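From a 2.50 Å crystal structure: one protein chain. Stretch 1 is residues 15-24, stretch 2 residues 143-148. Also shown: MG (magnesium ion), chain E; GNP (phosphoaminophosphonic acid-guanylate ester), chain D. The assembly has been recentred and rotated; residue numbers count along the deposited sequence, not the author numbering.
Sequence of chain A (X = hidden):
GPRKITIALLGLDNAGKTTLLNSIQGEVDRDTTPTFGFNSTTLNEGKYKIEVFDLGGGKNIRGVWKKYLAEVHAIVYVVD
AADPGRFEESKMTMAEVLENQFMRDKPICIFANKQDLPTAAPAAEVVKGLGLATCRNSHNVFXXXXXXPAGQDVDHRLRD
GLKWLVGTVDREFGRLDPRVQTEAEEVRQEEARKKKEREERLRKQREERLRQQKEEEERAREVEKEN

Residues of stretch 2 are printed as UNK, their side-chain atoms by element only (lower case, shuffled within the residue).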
ATOM      1  N   ALA A  15      10.977   3.260   2.135  1.00 31.61           N
ATOM      2  CA  ALA A  15      10.276   3.687   0.932  1.00 28.72           C
ATOM      3  C   ALA A  15       9.495   4.990   1.182  1.00 29.31           C
ATOM      4  O   ALA A  15       9.375   5.868   0.257  1.00 25.30           O
ATOM      5  CB  ALA A  15       9.346   2.596   0.457  1.00 26.89           C
ATOM      6  N   GLY A  16       8.988   5.106   2.418  1.00 29.93           N
ATOM      7  CA  GLY A  16       8.252   6.292   2.852  1.00 31.30           C
ATOM      8  C   GLY A  16       6.809   6.082   3.216  1.00 30.98           C
ATOM      9  O   GLY A  16       6.044   7.037   3.136  1.00 29.41           O
ATOM     10  N   LYS A  17       6.460   4.870   3.670  1.00 31.36           N
ATOM     11  CA  LYS A  17       5.073   4.483   3.929  1.00 29.73           C
ATOM     12  C   LYS A  17       4.538   5.273   5.105  1.00 32.87           C
ATOM     13  O   LYS A  17       3.479   5.907   5.023  1.00 34.35           O
ATOM     14  CB  LYS A  17       4.981   3.017   4.278  1.00 28.88           C
ATOM     15  CG  LYS A  17       5.529   2.093   3.227  1.00 29.80           C
ATOM     16  CD  LYS A  17       5.439   0.614   3.626  1.00 30.87           C
ATOM     17  CE  LYS A  17       6.467   0.256   4.692  1.00 32.85           C
ATOM     18  NZ  LYS A  17       7.851   0.267   4.164  1.00 34.96           N
ATOM     19  N   THR A  18       5.260   5.241   6.223  1.00 34.31           N
ATOM     20  CA  THR A  18       4.787   5.932   7.401  1.00 33.90           C
ATOM     21  C   THR A  18       4.642   7.439   7.126  1.00 35.70           C
ATOM     22  O   THR A  18       3.637   8.036   7.488  1.00 37.28           O
ATOM     23  CB  THR A  18       5.656   5.586   8.607  1.00 34.29           C
ATOM     24  OG1 THR A  18       5.660   4.164   8.769  1.00 33.76           O
ATOM     25  CG2 THR A  18       5.132   6.193   9.935  1.00 33.88           C
ATOM     26  N   THR A  19       5.595   8.038   6.416  1.00 36.42           N
ATOM     27  CA  THR A  19       5.519   9.466   6.073  1.00 35.83           C
ATOM     28  C   THR A  19       4.327   9.724   5.147  1.00 36.22           C
ATOM     29  O   THR A  19       3.623  10.702   5.257  1.00 35.33           O
ATOM     30  CB  THR A  19       6.815   9.928   5.409  1.00 35.92           C
ATOM     31  OG1 THR A  19       7.939   9.507   6.216  1.00 35.26           O
ATOM     32  CG2 THR A  19       6.862  11.482   5.234  1.00 36.11           C
ATOM     33  N   LEU A  20       4.086   8.797   4.242  1.00 35.57           N
ATOM     34  CA  LEU A  20       2.988   8.934   3.308  1.00 34.49           C
ATOM     35  C   LEU A  20       1.660   8.844   4.045  1.00 35.06           C
ATOM     36  O   LEU A  20       0.760   9.651   3.870  1.00 35.47           O
ATOM     37  CB  LEU A  20       3.110   7.883   2.230  1.00 34.17           C
ATOM     38  CG  LEU A  20       2.124   8.042   1.086  1.00 35.45           C
ATOM     39  CD1 LEU A  20       2.816   7.607  -0.208  1.00 36.83           C
ATOM     40  CD2 LEU A  20       0.870   7.239   1.403  1.00 29.75           C
ATOM     41  N   LEU A  21       1.569   7.920   4.968  1.00 38.04           N
ATOM     42  CA  LEU A  21       0.364   7.828   5.760  1.00 37.32           C
ATOM     43  C   LEU A  21       0.088   9.079   6.552  1.00 40.27           C
ATOM     44  O   LEU A  21      -1.028   9.556   6.541  1.00 46.37           O
ATOM     45  CB  LEU A  21       0.454   6.672   6.726  1.00 37.84           C
ATOM     46  CG  LEU A  21      -0.886   6.407   7.401  1.00 40.43           C
ATOM     47  CD1 LEU A  21      -1.972   6.387   6.306  1.00 39.09           C
ATOM     48  CD2 LEU A  21      -0.838   5.141   8.234  1.00 37.84           C
ATOM     49  N   ASN A  22       1.089   9.598   7.259  1.00 41.60           N
ATOM     50  CA  ASN A  22       0.967  10.878   7.929  1.00 41.89           C
ATOM     51  C   ASN A  22       0.497  11.946   6.964  1.00 42.45           C
ATOM     52  O   ASN A  22      -0.491  12.598   7.220  1.00 45.15           O
ATOM     53  CB  ASN A  22       2.285  11.327   8.605  1.00 44.70           C
ATOM     54  CG  ASN A  22       2.694  10.416   9.766  1.00 47.95           C
ATOM     55  OD1 ASN A  22       1.860   9.680  10.344  1.00 50.78           O
ATOM     56  ND2 ASN A  22       3.976  10.424  10.094  1.00 48.11           N
ATOM     57  N   SER A  23       1.157  12.104   5.832  1.00 41.76           N
ATOM     58  CA  SER A  23       0.834  13.202   4.923  1.00 44.29           C
ATOM     59  C   SER A  23      -0.542  13.069   4.319  1.00 45.26           C
ATOM     60  O   SER A  23      -1.169  14.053   3.972  1.00 43.66           O
ATOM     61  CB  SER A  23       1.880  13.289   3.816  1.00 45.07           C
ATOM     62  OG  SER A  23       3.110  13.752   4.378  1.00 46.19           O
ATOM     63  N   ILE A  24      -1.010  11.841   4.177  1.00 46.27           N
ATOM     64  CA  ILE A  24      -2.324  11.621   3.582  1.00 48.92           C
ATOM     65  C   ILE A  24      -3.426  12.021   4.555  1.00 51.93           C
ATOM     66  O   ILE A  24      -4.502  12.443   4.118  1.00 53.67           O
ATOM     67  CB  ILE A  24      -2.474  10.187   3.074  1.00 45.05           C
ATOM     68  CG1 ILE A  24      -3.181  10.138   1.758  1.00 48.45           C
ATOM     69  CG2 ILE A  24      -3.207   9.322   4.045  1.00 47.04           C
ATOM     70  CD1 ILE A  24      -2.882   8.838   1.044  1.00 49.98           C
ATOM     71  N   UNK A 143       3.706   9.071  -9.294  1.00 31.76           N
ATOM     72  CA  UNK A 143       4.816   9.697  -8.654  1.00 31.12           C
ATOM     73  C   UNK A 143       4.357  10.646  -7.564  1.00 31.82           C
ATOM     74  O   UNK A 143       3.341  11.306  -7.729  1.00 34.01           O
ATOM     75  c   UNK A 143       4.636  10.355 -10.977  1.00 35.30           C
ATOM     76  c   UNK A 143       5.494  10.478  -9.788  1.00 35.34           C
ATOM     77  c   UNK A 143       3.515   9.443 -10.692  1.00 32.00           C
ATOM     78  N   UNK A 144       5.128  10.780  -6.478  1.00 30.73           N
ATOM     79  CA  UNK A 144       4.716  11.639  -5.389  1.00 30.30           C
ATOM     80  C   UNK A 144       5.881  12.006  -4.510  1.00 31.59           C
ATOM     81  O   UNK A 144       7.014  11.523  -4.673  1.00 32.40           O
ATOM     82  s   UNK A 144       4.363   9.516  -3.691  1.00 30.12           S
ATOM     83  c   UNK A 144       3.666  10.940  -4.533  1.00 30.04           C
ATOM     84  N   UNK A 145       5.579  12.883  -3.555  1.00 32.06           N
ATOM     85  CA  UNK A 145       6.535  13.357  -2.555  1.00 31.81           C
ATOM     86  C   UNK A 145       5.820  13.404  -1.225  1.00 31.04           C
ATOM     87  O   UNK A 145       5.098  14.331  -0.907  1.00 32.26           O
ATOM     88  o   UNK A 145       7.584  14.615  -4.271  1.00 35.45           O
ATOM     89  c   UNK A 145       8.083  15.312  -2.027  1.00 33.85           C
ATOM     90  c   UNK A 145       7.035  14.755  -2.975  1.00 34.07           C
ATOM     91  N   UNK A 146       5.961  12.333  -0.489  1.00 32.09           N
ATOM     92  CA  UNK A 146       5.293  12.148   0.782  1.00 32.04           C
ATOM     93  C   UNK A 146       5.839  13.183   1.761  1.00 35.70           C
ATOM     94  O   UNK A 146       5.158  13.532   2.700  1.00 37.43           O
ATOM     95  c   UNK A 146       5.562  10.733   1.300  1.00 29.26           C
ATOM     96  N   UNK A 147       7.070  13.631   1.579  1.00 38.83           N
ATOM     97  CA  UNK A 147       7.665  14.635   2.460  1.00 46.08           C
ATOM     98  C   UNK A 147       7.891  15.940   1.716  1.00 49.73           C
ATOM     99  O   UNK A 147       9.011  16.226   1.289  1.00 54.35           O
ATOM    100  c   UNK A 147      10.922  14.528   4.649  1.00 58.42           C
ATOM    101  c   UNK A 147       9.004  14.130   3.036  1.00 46.94           C
ATOM    102  c   UNK A 147      11.503  15.447   5.732  1.00 68.26           C
ATOM    103  c   UNK A 147       9.507  14.919   4.244  1.00 52.82           C
ATOM    104  n   UNK A 147      12.816  16.075   5.363  1.00 69.21           N
ATOM    105  N   UNK A 148       6.850  16.744   1.582  1.00 56.24           N
ATOM    106  CA  UNK A 148       6.990  18.094   0.970  1.00 63.89           C
ATOM    107  C   UNK A 148       7.775  19.018   1.933  1.00 68.71           C
ATOM    108  O   UNK A 148       7.876  18.740   3.140  1.00 69.50           O
ATOM    109  s   UNK A 148       5.564  18.352  -2.220  1.00 71.12           S
ATOM    110  c   UNK A 148       4.909  17.987  -0.569  1.00 64.69           C
ATOM    111  c   UNK A 148       4.539  19.738  -2.747  1.00 70.30           C
ATOM    112  c   UNK A 148       5.621  18.693   0.587  1.00 64.27           C
TER
HETATM  113 MG    MG E 302       7.172   3.037   8.734  1.00 38.70          MG
HETATM  114  PG  GNP D 301       9.755   1.264   7.491  1.00 34.29           P
HETATM  115  O1G GNP D 301       8.773   1.823   8.652  1.00 36.53           O
HETATM  116  O2G GNP D 301       8.977   0.368   6.466  1.00 36.00           O
HETATM  117  O3G GNP D 301      10.954   0.605   8.196  1.00 40.23           O
HETATM  118  N3B GNP D 301      10.214   2.610   6.560  1.00 32.68           N
HETATM  119  PB  GNP D 301       8.989   3.606   5.956  1.00 29.89           P
HETATM  120  O1B GNP D 301       7.735   3.734   6.965  1.00 29.23           O
HETATM  121  O2B GNP D 301       8.616   3.045   4.612  1.00 29.08           O
HETATM  122  O3A GNP D 301       9.781   4.969   5.762  1.00 32.94           O
HETATM  123  PA  GNP D 301       9.491   6.377   6.443  1.00 34.67           P
HETATM  124  O1A GNP D 301       9.905   6.119   7.839  1.00 37.88           O
HETATM  125  O2A GNP D 301       8.108   6.783   6.069  1.00 31.68           O
HETATM  126  O5' GNP D 301      10.560   7.247   5.635  1.00 34.61           O
HETATM  127  C5' GNP D 301      11.927   6.780   5.539  1.00 36.04           C
HETATM  128  C4' GNP D 301      12.898   7.979   5.376  1.00 36.68           C
HETATM  129  O4' GNP D 301      12.561   8.607   4.130  1.00 35.44           O
HETATM  130  C3' GNP D 301      12.685   9.096   6.387  1.00 37.61           C
HETATM  131  O3' GNP D 301      13.827   9.940   6.524  1.00 42.29           O
HETATM  132  C2' GNP D 301      11.683   9.985   5.733  1.00 36.14           C
HETATM  133  O2' GNP D 301      11.704  11.314   6.161  1.00 36.51           O
HETATM  134  C1' GNP D 301      12.173   9.955   4.320  1.00 35.78           C
HETATM  135  N9  GNP D 301      11.200  10.337   3.293  1.00 35.21           N
HETATM  136  C8  GNP D 301       9.961   9.858   3.200  1.00 34.66           C
HETATM  137  N7  GNP D 301       9.345  10.351   2.116  1.00 33.64           N
HETATM  138  C5  GNP D 301      10.201  11.181   1.511  1.00 34.83           C
HETATM  139  C6  GNP D 301      10.121  12.038   0.315  1.00 35.37           C
HETATM  140  O6  GNP D 301       9.088  12.105  -0.377  1.00 34.49           O
HETATM  141  N1  GNP D 301      11.199  12.722  -0.005  1.00 39.16           N
HETATM  142  C2  GNP D 301      12.355  12.673   0.727  1.00 39.52           C
HETATM  143  N2  GNP D 301      13.371  13.431   0.306  1.00 40.67           N
HETATM  144  N3  GNP D 301      12.511  11.913   1.843  1.00 39.10           N
HETATM  145  C4  GNP D 301      11.437  11.176   2.286  1.00 36.66           C
HETATM  146  O   HOH W   1       8.344   4.559   9.545  1.00 33.20           O
HETATM  147  O   HOH W   2       6.059   1.545   7.908  1.00 34.85           O

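Position 143 carries three side-chain carbons that close a ring onto its own backbone N, a pattern unique to proline. Pro143 touches nothing on stretch 1. Its phi of -71° is the value its ring favours, so the residue fits the extended backbone with which the stretch begins.

Position 144 has one carbon followed by one sulfur and then ends, which identifies cysteine. Its CA-to-CB bond points toward the helix of stretch 1, and Cys144 SG lies 4.3 Å from Leu20 CD1. A small, weakly polar sulfur is at home in such a buried apolar contact.

Position 145 has a carbon bearing one oxygen and one carbon, the beta-branched pattern of threonine. Thr145 points away from stretch 1 and makes no contact with it; its OG1 is hydrogen-bonded elsewhere in the structure, so the buried hydroxyl is satisfied. Its CA passes 3.6 Å from O6 of the guanine base.

Position 146 shows a single carbon, hence alanine. This is the centre of the contact. CB of Ala146 points toward the helix and lies 3.7 Å from Leu20 CA, 3.9 Å from Leu20 CB and 4.2 Å from Gly16 O. The short side chain suits a close approach of backbones, with the CA atoms of Leu20 and Ala146 4.7 Å apart. Ala146 N also lies 3.1 Å from GNP O6.

Position 147 has four carbons in a row ending in nitrogen, so it is lysine. Its CB lies 4.1 Å from Thr19 CG2, but the end of the chain leads away from stretch 1, leaving the amine in an exposed position. The backbone binds the base: Lys147 N donates to GNP O6 at 3.2 Å.

Position 148 has two carbons, a sulfur and a terminal carbon without branching: methionine. Met148 makes no contact with stretch 1, and its poor order accords with a side chain whose end leads away from the helix.

The contact joins apolar packing to one hydrogen bond. Ala146 CB rests against the helix at Leu20, while Ser23 OG donates to Ala146 O at 2.7 Å, tying the loop backbone to a side chain one turn beyond Thr19. The nucleotide links the same elements: Thr19 N and Thr19 OG1 donate to GNP O2A at 2.8 and 2.7 Å, while the loop meets the base at O6. Helix and loop thus hold each other directly and also share a ligand, one through phosphate and the other through guanine.

Stretch 2 143-148: PCTAKM
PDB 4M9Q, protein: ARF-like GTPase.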